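PDB 3PN9: proline dipeptidase from Streptococcus pneumoniae, which probably hydrolyses Xaa-Pro dipeptides, the chain here corresponding to its creatinase/prolidase-type N-terminal domain. Local coordinates for residues I10-L14 and F48-D52; L19-S25 and F97-E103. All coordinates share one frame; numbering follows the deposited sequence.

Interaction 1: I10-L14 and F48-D52; sequences ILTYL and FVLAD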
# COMPACT_ATOMS: atom_id res chain seq x y z
N ILE A 10 0.91 -4.33 10.09
CA ILE A 10 0.90 -2.94 10.65
C ILE A 10 1.79 -2.05 9.82
O ILE A 10 1.41 -0.89 9.56
CB ILE A 10 1.42 -3.00 12.12
CG1 ILE A 10 0.32 -3.68 12.97
CG2 ILE A 10 1.70 -1.50 12.64
CD1 ILE A 10 0.74 -4.01 14.34
N LEU A 11 2.94 -2.56 9.32
CA LEU A 11 3.75 -1.63 8.43
C LEU A 11 2.96 -1.17 7.25
O LEU A 11 3.10 -0.00 6.76
CB LEU A 11 5.08 -2.32 7.93
CG LEU A 11 6.05 -2.70 9.08
CD1 LEU A 11 7.31 -3.59 8.58
CD2 LEU A 11 6.59 -1.41 9.68
N THR A 12 2.21 -2.10 6.67
CA THR A 12 1.46 -1.75 5.46
C THR A 12 0.43 -0.69 5.83
O THR A 12 0.13 0.26 5.05
CB THR A 12 0.75 -3.08 4.93
OG1 THR A 12 1.80 -4.01 4.58
CG2 THR A 12 -0.08 -2.84 3.72
N TYR A 13 -0.22 -0.89 6.97
CA TYR A 13 -1.26 0.04 7.44
C TYR A 13 -0.68 1.47 7.73
O TYR A 13 -1.32 2.48 7.39
CB TYR A 13 -1.84 -0.55 8.75
CG TYR A 13 -2.80 0.33 9.52
CD1 TYR A 13 -4.10 0.44 8.99
CD2 TYR A 13 -2.48 1.00 10.73
CE1 TYR A 13 -5.04 1.15 9.56
CE2 TYR A 13 -3.52 1.78 11.39
CZ TYR A 13 -4.77 1.84 10.76
OH TYR A 13 -6.00 2.46 11.15
N LEU A 14 0.56 1.53 8.29
CA LEU A 14 1.18 2.82 8.57
C LEU A 14 1.33 3.56 7.24
O LEU A 14 1.08 4.78 7.14
CB LEU A 14 2.57 2.66 9.25
CG LEU A 14 2.48 1.96 10.63
CD1 LEU A 14 3.91 1.79 11.22
CD2 LEU A 14 1.60 2.80 11.61
N PHE A 48 6.82 0.11 19.80
CA PHE A 48 6.68 1.17 18.84
C PHE A 48 6.90 0.55 17.44
O PHE A 48 8.00 0.03 17.18
CB PHE A 48 7.77 2.22 19.03
CG PHE A 48 7.58 2.96 20.35
CD1 PHE A 48 6.70 4.03 20.41
CD2 PHE A 48 8.21 2.49 21.54
CE1 PHE A 48 6.49 4.70 21.65
CE2 PHE A 48 8.02 3.18 22.77
CZ PHE A 48 7.14 4.28 22.80
N VAL A 49 5.88 0.58 16.59
CA VAL A 49 6.08 0.03 15.22
C VAL A 49 6.25 1.27 14.36
O VAL A 49 5.32 2.06 14.21
CB VAL A 49 4.85 -0.78 14.72
CG1 VAL A 49 5.23 -1.46 13.34
CG2 VAL A 49 4.50 -1.94 15.77
N LEU A 50 7.46 1.46 13.89
CA LEU A 50 7.80 2.62 13.13
C LEU A 50 7.52 2.34 11.63
O LEU A 50 7.61 1.20 11.22
CB LEU A 50 9.35 2.81 13.26
CG LEU A 50 9.69 3.28 14.74
CD1 LEU A 50 11.21 3.04 15.13
CD2 LEU A 50 9.38 4.81 14.79
N ALA A 51 7.31 3.40 10.83
CA ALA A 51 6.84 3.19 9.45
C ALA A 51 7.95 2.59 8.63
O ALA A 51 7.67 1.73 7.75
CB ALA A 51 6.39 4.50 8.78
N ASP A 52 9.18 3.03 8.87
CA ASP A 52 10.23 2.71 7.90
C ASP A 52 11.46 2.10 8.49
O ASP A 52 12.51 2.09 7.80
CB ASP A 52 10.68 4.02 7.12
CG ASP A 52 9.52 4.69 6.37
OD1 ASP A 52 8.61 3.98 5.79
OD2 ASP A 52 9.48 5.94 6.34
O HOH W 1 5.31 1.64 6.53
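Val49 points at Ile10, Leu11 and Leu14, three side chains from one flank of helix 6-17, which lies against strand 46-50 of the mixed sheet in this creatinase/prolidase-type alpha/beta domain. The short axes of helix 10-14 and strand 48-50 approach to 8.9 Å and cross at -59°, a spacing filled by aliphatic side chains from both sides. The segments make no direct hydrogen bond, and together they bury 251 Å².

Along the strand, Val49 supplies most of the apolar partners. With chi1 at -174° its CG1 stands anti to the backbone N, the branch nearest the helix, and lies 3.6 Å from Ile10 CG2, the two side chains crossing at about a right angle. Val49 CG1 is also 3.9 Å from Leu11 CD2. Leu14 CD1 lies 4.1 Å from Val49 CG1, which places one valine branch among three helix residues. Ile10 also packs on Met134 of helix 128-134. Leu14 CD1 serves the strand backbone too, coming to 3.3 Å from Val49 O.

The side chain of Leu50 leaves the backbone away from the helix and touches Val21 and Pro93; toward the helix the residue presents mainly backbone: Leu11 CD2 reaches Leu50 O at 3.2 Å, a close methyl-oxygen contact. Leu11 also packs on Thr70 of a second subunit, so this side of the helix takes part in a subunit contact. At Ala51 the strand has ended, and its CA and CB rest against Leu14 CD1 and CB respectively. Beside this apolar touch lies a polar bridge made by one ordered water. That water donates to Leu11 O at 2.8 Å, and with its other hydrogen it donates to Ala51 O at 2.7 Å.

Interaction 2: L19-S25 and F97-E103; sequences LDVAVVS and FKRVAVE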
# COMPACT_ATOMS: atom_id res chain seq x y z
N LEU A 19 0.86 7.23 8.65
CA LEU A 19 1.23 7.30 10.05
C LEU A 19 2.73 7.19 10.13
O LEU A 19 3.30 6.35 9.43
CB LEU A 19 0.54 6.09 10.82
CG LEU A 19 -0.97 6.25 11.03
CD1 LEU A 19 -1.66 4.97 11.48
CD2 LEU A 19 -1.23 7.34 12.15
N ASP A 20 3.37 7.89 11.08
CA ASP A 20 4.83 7.72 11.30
C ASP A 20 5.11 6.56 12.31
O ASP A 20 6.18 5.91 12.22
CB ASP A 20 5.39 9.06 11.84
CG ASP A 20 5.10 10.17 10.86
OD1 ASP A 20 5.64 10.03 9.77
OD2 ASP A 20 4.24 11.04 11.08
N VAL A 21 4.16 6.28 13.23
CA VAL A 21 4.41 5.21 14.13
C VAL A 21 3.10 4.76 14.78
O VAL A 21 2.12 5.49 14.92
CB VAL A 21 5.46 5.72 15.26
CG1 VAL A 21 4.82 6.88 16.01
CG2 VAL A 21 5.76 4.61 16.31
N ALA A 22 3.09 3.49 15.14
CA ALA A 22 1.97 2.98 15.97
C ALA A 22 2.54 2.61 17.35
O ALA A 22 3.50 1.84 17.44
CB ALA A 22 1.38 1.68 15.35
N VAL A 23 1.82 2.98 18.39
CA VAL A 23 2.28 2.77 19.71
C VAL A 23 1.29 1.78 20.33
O VAL A 23 0.13 2.11 20.61
CB VAL A 23 2.26 4.10 20.59
CG1 VAL A 23 2.84 3.75 22.00
CG2 VAL A 23 3.09 5.20 19.85
N VAL A 24 1.81 0.62 20.69
CA VAL A 24 0.99 -0.41 21.28
C VAL A 24 1.30 -0.44 22.77
O VAL A 24 2.50 -0.62 23.15
CB VAL A 24 1.38 -1.81 20.68
CG1 VAL A 24 0.43 -2.88 21.16
CG2 VAL A 24 1.23 -1.71 19.10
N SER A 25 0.28 -0.25 23.58
CA SER A 25 0.45 -0.05 25.03
C SER A 25 -0.19 -1.22 25.76
O SER A 25 0.03 -1.45 26.95
CB SER A 25 -0.21 1.27 25.42
OG SER A 25 -1.64 1.29 25.09
N PHE A 97 7.62 13.30 14.09
CA PHE A 97 6.42 12.44 14.18
C PHE A 97 5.19 13.29 14.01
O PHE A 97 4.77 13.94 14.95
CB PHE A 97 6.44 11.64 15.49
CG PHE A 97 7.62 10.66 15.57
CD1 PHE A 97 7.50 9.39 15.03
CD2 PHE A 97 8.81 11.00 16.27
CE1 PHE A 97 8.55 8.45 15.08
CE2 PHE A 97 9.85 10.09 16.35
CZ PHE A 97 9.75 8.78 15.74
N LYS A 98 4.59 13.34 12.82
CA LYS A 98 3.37 14.15 12.69
C LYS A 98 2.12 13.41 13.00
O LYS A 98 1.09 14.03 13.37
CB LYS A 98 3.25 14.57 11.24
CG LYS A 98 4.42 15.47 10.89
CD LYS A 98 4.18 16.04 9.46
CE LYS A 98 5.17 15.43 8.54
NZ LYS A 98 5.68 16.62 7.76
N ARG A 99 2.15 12.07 12.82
CA ARG A 99 0.89 11.30 13.00
C ARG A 99 1.23 10.03 13.70
O ARG A 99 2.11 9.25 13.23
CB ARG A 99 0.22 11.05 11.61
CG ARG A 99 -0.30 12.40 10.94
CD ARG A 99 -1.04 12.28 9.55
NE ARG A 99 -1.70 10.98 9.43
CZ ARG A 99 -2.79 10.60 10.11
NH1 ARG A 99 -3.41 11.47 10.93
NH2 ARG A 99 -3.29 9.37 9.95
N VAL A 100 0.52 9.79 14.77
CA VAL A 100 0.84 8.65 15.63
C VAL A 100 -0.49 7.91 15.85
O VAL A 100 -1.50 8.55 16.04
CB VAL A 100 1.36 9.24 17.01
CG1 VAL A 100 1.51 8.16 18.13
CG2 VAL A 100 2.79 9.96 16.73
N ALA A 101 -0.48 6.58 15.94
CA ALA A 101 -1.68 5.85 16.31
C ALA A 101 -1.45 5.23 17.66
O ALA A 101 -0.41 4.64 17.88
CB ALA A 101 -1.98 4.65 15.21
N VAL A 102 -2.50 5.24 18.48
CA VAL A 102 -2.46 4.60 19.78
C VAL A 102 -3.76 3.88 20.07
O VAL A 102 -4.77 4.10 19.40
CB VAL A 102 -2.29 5.71 20.91
CG1 VAL A 102 -0.88 6.41 20.80
CG2 VAL A 102 -3.51 6.71 20.87
N GLU A 103 -3.76 2.97 21.05
CA GLU A 103 -4.98 2.21 21.28
C GLU A 103 -5.93 2.94 22.18
O GLU A 103 -5.74 2.92 23.42
CB GLU A 103 -4.70 0.85 21.94
CG GLU A 103 -3.67 0.00 21.06
CD GLU A 103 -3.21 -1.26 21.78
OE1 GLU A 103 -2.22 -1.27 22.56
OE2 GLU A 103 -3.90 -2.31 21.65
O HOH W 2 -1.49 2.75 22.60
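Strands 21-24 and 99-102 run parallel, their short axes 4.7 Å apart and 25° out of line, with Val21 bridged to Val100 and Ala22 to Ala101. Ala101 takes part twice: its N donates to Val21 O, and its O receives Val23 N at 2.8 Å almost head-on, the C=O...N angle being 173°.

Just before the strand, Asp20 holds the start of 97-103. Its OD2 accepts Arg99 N at 2.9 Å through the anti lone pair, whereas Lys98 N reaches OD2, also at 2.9 Å, from 49° above the carboxylate plane; Asp20 N returns a bond to Arg99 O. Leu19 CD2 lies over one face of the Arg99 guanidinium, 3.6 Å from NH2. NH2 bonds Glu17 O and NE bonds Lys18 O, while NH1 and NH2 form salt bridges to Glu123 and Asp125.

Both are interior strands of the six-stranded mixed sheet: 46-50 flanks 21-24, and 123-126, outermost within the chain, flanks 99-102. On the valine face, Val21 CG1 lies alongside Val100 CG2 at 3.8 Å, the two side chains pointing the same way, and also touches Phe97 CD1.

Past the strand ends, Ser25 N meets Glu103 OE1 at 2.9 Å nearly along its C-O axis; OE1 also accepts Asp26 N, and OE2 is hydrogen-bonded to Thr29 OG1. One water donates to Val23 O and Ser25 OG and accepts from Glu103 N; Ser25 OG also hydrogen-bonds Asn106 OD1.

How the interactions relate
The centres of the two interactions lie about 9 Å apart, and their segments alternate along the chain: 10-14, 19-25, 48-52, 97-103. Helix 6-17 leads directly into strand 21-24, and Leu14 O probably accepts a hydrogen bond from Leu19 N (2.9 Å) in the short connection. In the sheet, strand 21-24 sits between antiparallel 46-50 and parallel 99-102, so interaction 1 is a helix-to-sheet contact and interaction 2 a strand-to-strand one. They meet where Val49 O probably accepts from Ala22 N (2.8 Å). Leu14 packs on Leu19 and Ala22, so helix 6-17 touches strand 21-24 and the residues leading into it, as well as strand 46-50, within one domain core.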